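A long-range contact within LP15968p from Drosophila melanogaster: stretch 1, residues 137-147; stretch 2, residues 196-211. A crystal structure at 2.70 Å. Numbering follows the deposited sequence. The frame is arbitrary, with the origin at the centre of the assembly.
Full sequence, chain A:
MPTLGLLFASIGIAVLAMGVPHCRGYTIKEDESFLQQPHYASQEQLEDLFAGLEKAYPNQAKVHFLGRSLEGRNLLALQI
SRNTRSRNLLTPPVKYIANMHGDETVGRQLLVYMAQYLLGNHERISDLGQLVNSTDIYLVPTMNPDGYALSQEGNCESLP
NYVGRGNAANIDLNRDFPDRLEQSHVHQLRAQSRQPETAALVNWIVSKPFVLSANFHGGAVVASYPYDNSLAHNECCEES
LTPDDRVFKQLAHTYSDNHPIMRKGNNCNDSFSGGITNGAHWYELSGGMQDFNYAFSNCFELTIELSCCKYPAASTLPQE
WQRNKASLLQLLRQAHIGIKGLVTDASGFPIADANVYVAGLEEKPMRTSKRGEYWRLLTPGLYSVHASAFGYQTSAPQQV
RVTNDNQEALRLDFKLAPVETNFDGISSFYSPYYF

Stretch 1, residues 137-147: IYLVPTMNPDG
Stretch 2 196-211: PETAALVNWIVSKPFV

How does the first turn of the helix meet stretch 1? Residues 196-205 form a helix that packs against a strand, 137-140, and the loop after it; the closest CA pair is Met143 CA and Glu197 CA, 6.7 Å apart. Glu197 (chi1 m, chi2 p) points toward stretch 1 and lays its CG 3.7 Å from Met143 O. Glu197 OE1 stands 4.3 Å from Asp146 OD2, a close approach of like charges; both carboxylates are hydrogen-bonded elsewhere in the structure. Asp146 belongs to a helix beginning at Pro145, capped by Asn144, whose OD1 accepts from Gly147 N at 2.6 Å.

What fills the middle? One turn on, Leu201 points toward stretch 1, with chi1 off-well at -94° and chi2 p. Met143 starts sideways, but with chi1 and chi2 both t its chain extends and carries SD to 3.3 Å from Leu201 CD2, a close apolar contact that a long, flexible thioether can reach; chi3, at 147°, lies off-well and sets CE.

Why does the strand present Tyr138 and Val140? In extended backbone (phi near -120°), these alternate residues point toward stretch 2, while Ile137 and Leu139 point away. Trp204 (chi1 t, chi2 48°) sets CH2 3.8 Å from Val140 CG2 (chi1 t) and CZ2 3.7 Å from Tyr138 CD2. Its edge turns toward the Tyr138 face in an offset arrangement, the centroids of the Trp204 six-membered ring and the Tyr138 ring 5.8 Å apart, planes at 75°.

What closes the contact beyond the helix? Lys208, extended (m, t, t, t) from a phi/psi of -141/154°, reaches out so that NZ donates a 2.7 Å hydrogen bond to Tyr138 OH, satisfying the polar tip of a buried ring. Phe210 (chi1 m, chi2 106°) brings CE2 3.7 Å from Tyr138 CD1, its edge also toward the tyrosine face, centroids 5.6 Å apart and planes at 83°. Altogether 486 Å² is buried.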

# COMPACT_ATOMS: atom_id res chain seq x y z
N ILE A 137 2.30 -2.41 -10.34
CA ILE A 137 1.29 -1.77 -9.54
C ILE A 137 -0.04 -2.52 -9.49
O ILE A 137 -0.58 -2.92 -10.53
CB ILE A 137 1.08 -0.35 -10.03
CG1 ILE A 137 2.38 0.47 -9.90
CG2 ILE A 137 -0.08 0.29 -9.27
CD1 ILE A 137 2.40 1.78 -10.73
N TYR A 138 -0.55 -2.71 -8.28
CA TYR A 138 -1.85 -3.35 -8.05
C TYR A 138 -2.85 -2.42 -7.34
O TYR A 138 -2.55 -1.86 -6.27
CB TYR A 138 -1.69 -4.62 -7.23
CG TYR A 138 -0.85 -5.68 -7.88
CD1 TYR A 138 0.53 -5.60 -7.89
CD2 TYR A 138 -1.45 -6.78 -8.48
CE1 TYR A 138 1.29 -6.58 -8.47
CE2 TYR A 138 -0.70 -7.76 -9.06
CZ TYR A 138 0.67 -7.66 -9.06
OH TYR A 138 1.45 -8.64 -9.65
N LEU A 139 -4.04 -2.30 -7.92
CA LEU A 139 -5.08 -1.42 -7.40
C LEU A 139 -6.33 -2.20 -6.96
O LEU A 139 -6.95 -2.93 -7.75
CB LEU A 139 -5.46 -0.35 -8.43
CG LEU A 139 -4.31 0.43 -9.07
CD1 LEU A 139 -4.86 1.47 -10.06
CD2 LEU A 139 -3.45 1.09 -7.99
N VAL A 140 -6.68 -2.03 -5.69
CA VAL A 140 -7.86 -2.66 -5.10
C VAL A 140 -8.81 -1.57 -4.59
O VAL A 140 -8.76 -1.19 -3.41
CB VAL A 140 -7.47 -3.60 -3.94
CG1 VAL A 140 -8.67 -4.43 -3.48
CG2 VAL A 140 -6.30 -4.50 -4.34
N PRO A 141 -9.67 -1.05 -5.48
CA PRO A 141 -10.65 -0.00 -5.15
C PRO A 141 -11.51 -0.33 -3.92
O PRO A 141 -11.79 0.57 -3.12
CB PRO A 141 -11.53 0.06 -6.41
CG PRO A 141 -10.63 -0.37 -7.50
CD PRO A 141 -9.72 -1.42 -6.91
N THR A 142 -11.94 -1.58 -3.78
CA THR A 142 -12.67 -1.99 -2.59
C THR A 142 -12.22 -3.34 -2.06
O THR A 142 -11.79 -4.23 -2.82
CB THR A 142 -14.20 -2.05 -2.79
OG1 THR A 142 -14.82 -2.45 -1.56
CG2 THR A 142 -14.57 -3.05 -3.85
N MET A 143 -12.34 -3.48 -0.75
CA MET A 143 -11.95 -4.67 -0.02
C MET A 143 -13.17 -5.10 0.80
O MET A 143 -13.15 -6.11 1.51
CB MET A 143 -10.75 -4.33 0.87
CG MET A 143 -10.10 -5.48 1.55
SD MET A 143 -8.94 -4.90 2.80
CE MET A 143 -9.11 -6.22 4.01
N ASN A 144 -14.24 -4.31 0.70
CA ASN A 144 -15.47 -4.59 1.41
C ASN A 144 -16.71 -4.19 0.61
O ASN A 144 -17.38 -3.20 0.92
CB ASN A 144 -15.47 -3.90 2.77
CG ASN A 144 -16.66 -4.29 3.61
OD1 ASN A 144 -17.43 -5.19 3.25
ND2 ASN A 144 -16.83 -3.61 4.74
N PRO A 145 -17.02 -4.99 -0.44
CA PRO A 145 -18.19 -4.78 -1.31
C PRO A 145 -19.50 -4.87 -0.53
O PRO A 145 -20.43 -4.09 -0.74
CB PRO A 145 -18.11 -5.94 -2.31
CG PRO A 145 -16.78 -6.59 -2.10
CD PRO A 145 -16.32 -6.26 -0.72
N ASP A 146 -19.56 -5.85 0.36
CA ASP A 146 -20.76 -6.12 1.11
C ASP A 146 -20.98 -4.94 2.05
O ASP A 146 -22.11 -4.50 2.26
CB ASP A 146 -20.64 -7.44 1.89
CG ASP A 146 -20.62 -8.67 0.97
OD1 ASP A 146 -20.48 -8.51 -0.26
OD2 ASP A 146 -20.76 -9.79 1.48
N GLY A 147 -19.88 -4.44 2.59
CA GLY A 147 -19.93 -3.31 3.50
C GLY A 147 -20.40 -2.09 2.76
O GLY A 147 -21.24 -1.33 3.25
N PRO A 196 -13.89 -13.78 5.20
CA PRO A 196 -13.51 -14.14 3.84
C PRO A 196 -12.57 -13.09 3.31
O PRO A 196 -11.53 -13.38 2.74
CB PRO A 196 -14.83 -14.05 3.08
CG PRO A 196 -15.87 -14.30 4.08
CD PRO A 196 -15.35 -13.77 5.39
N GLU A 197 -12.95 -11.84 3.53
CA GLU A 197 -12.27 -10.72 2.91
C GLU A 197 -10.88 -10.60 3.49
O GLU A 197 -9.92 -10.36 2.76
CB GLU A 197 -13.07 -9.43 3.15
CG GLU A 197 -14.45 -9.39 2.47
CD GLU A 197 -15.56 -9.99 3.33
OE1 GLU A 197 -16.73 -10.02 2.86
OE2 GLU A 197 -15.26 -10.40 4.48
N THR A 198 -10.78 -10.79 4.80
CA THR A 198 -9.50 -10.75 5.48
C THR A 198 -8.62 -11.86 4.94
O THR A 198 -7.52 -11.62 4.44
CB THR A 198 -9.69 -10.96 6.99
OG1 THR A 198 -10.80 -10.17 7.47
CG2 THR A 198 -8.41 -10.61 7.75
N ALA A 199 -9.12 -13.10 5.03
CA ALA A 199 -8.39 -14.27 4.57
C ALA A 199 -7.83 -14.07 3.16
O ALA A 199 -6.68 -14.36 2.89
CB ALA A 199 -9.29 -15.52 4.61
N ALA A 200 -8.67 -13.57 2.26
CA ALA A 200 -8.27 -13.33 0.88
C ALA A 200 -7.04 -12.43 0.84
O ALA A 200 -6.06 -12.72 0.16
CB ALA A 200 -9.41 -12.69 0.10
N LEU A 201 -7.10 -11.33 1.58
CA LEU A 201 -6.03 -10.36 1.54
C LEU A 201 -4.78 -10.86 2.24
O LEU A 201 -3.66 -10.61 1.80
CB LEU A 201 -6.49 -9.03 2.13
CG LEU A 201 -6.97 -8.16 0.97
CD1 LEU A 201 -8.45 -8.39 0.71
CD2 LEU A 201 -6.64 -6.70 1.20
N VAL A 202 -4.98 -11.56 3.34
CA VAL A 202 -3.85 -12.18 4.02
C VAL A 202 -3.08 -13.00 3.00
O VAL A 202 -1.87 -12.82 2.84
CB VAL A 202 -4.32 -13.07 5.17
CG1 VAL A 202 -3.17 -13.98 5.62
CG2 VAL A 202 -4.84 -12.21 6.32
N ASN A 203 -3.79 -13.89 2.31
CA ASN A 203 -3.20 -14.79 1.34
C ASN A 203 -2.44 -14.04 0.29
O ASN A 203 -1.36 -14.44 -0.14
CB ASN A 203 -4.29 -15.59 0.64
CG ASN A 203 -4.63 -16.87 1.36
OD1 ASN A 203 -4.29 -17.06 2.54
ND2 ASN A 203 -5.31 -17.77 0.65
N TRP A 204 -3.04 -12.95 -0.14
CA TRP A 204 -2.49 -12.14 -1.21
C TRP A 204 -1.22 -11.47 -0.74
O TRP A 204 -0.16 -11.59 -1.37
CB TRP A 204 -3.52 -11.11 -1.65
CG TRP A 204 -3.16 -10.41 -2.90
CD1 TRP A 204 -2.74 -10.99 -4.07
CD2 TRP A 204 -3.20 -9.00 -3.14
NE1 TRP A 204 -2.50 -10.02 -5.02
CE2 TRP A 204 -2.78 -8.79 -4.48
CE3 TRP A 204 -3.54 -7.89 -2.36
CZ2 TRP A 204 -2.69 -7.51 -5.04
CZ3 TRP A 204 -3.45 -6.63 -2.93
CH2 TRP A 204 -3.03 -6.45 -4.25
N ILE A 205 -1.31 -10.80 0.40
CA ILE A 205 -0.20 -10.01 0.92
C ILE A 205 1.09 -10.84 1.07
O ILE A 205 2.19 -10.34 0.79
CB ILE A 205 -0.59 -9.30 2.27
CG1 ILE A 205 -1.74 -8.31 2.04
CG2 ILE A 205 0.59 -8.57 2.87
CD1 ILE A 205 -2.44 -7.88 3.31
N VAL A 206 0.95 -12.10 1.48
CA VAL A 206 2.11 -12.97 1.69
C VAL A 206 2.48 -13.73 0.41
O VAL A 206 3.47 -14.46 0.38
CB VAL A 206 1.87 -13.99 2.83
CG1 VAL A 206 1.70 -13.27 4.17
CG2 VAL A 206 0.67 -14.87 2.53
N SER A 207 1.69 -13.54 -0.64
CA SER A 207 1.86 -14.30 -1.88
C SER A 207 2.90 -13.67 -2.81
O SER A 207 3.42 -14.33 -3.70
CB SER A 207 0.52 -14.48 -2.60
OG SER A 207 0.21 -13.37 -3.42
N LYS A 208 3.20 -12.40 -2.58
CA LYS A 208 4.17 -11.68 -3.38
C LYS A 208 5.00 -10.76 -2.50
O LYS A 208 4.54 -10.30 -1.46
CB LYS A 208 3.47 -10.84 -4.45
CG LYS A 208 2.63 -11.66 -5.41
CD LYS A 208 2.10 -10.85 -6.57
CE LYS A 208 1.56 -11.82 -7.64
NZ LYS A 208 1.00 -11.20 -8.88
N PRO A 209 6.22 -10.46 -2.94
CA PRO A 209 7.14 -9.63 -2.17
C PRO A 209 6.81 -8.14 -2.30
O PRO A 209 7.63 -7.34 -2.76
CB PRO A 209 8.47 -9.92 -2.84
CG PRO A 209 8.09 -10.16 -4.27
CD PRO A 209 6.83 -10.95 -4.20
N PHE A 210 5.61 -7.76 -1.89
CA PHE A 210 5.23 -6.35 -1.94
C PHE A 210 6.22 -5.47 -1.19
O PHE A 210 6.66 -5.80 -0.10
CB PHE A 210 3.82 -6.16 -1.42
CG PHE A 210 2.78 -6.68 -2.35
CD1 PHE A 210 2.11 -7.85 -2.08
CD2 PHE A 210 2.52 -6.02 -3.54
CE1 PHE A 210 1.16 -8.34 -2.94
CE2 PHE A 210 1.57 -6.51 -4.41
CZ PHE A 210 0.89 -7.67 -4.11
N VAL A 211 6.55 -4.35 -1.80
CA VAL A 211 7.59 -3.47 -1.29
C VAL A 211 6.99 -2.32 -0.50
O VAL A 211 7.48 -1.97 0.57
CB VAL A 211 8.46 -2.90 -2.43
CG1 VAL A 211 9.35 -1.78 -1.91
CG2 VAL A 211 9.30 -4.01 -3.11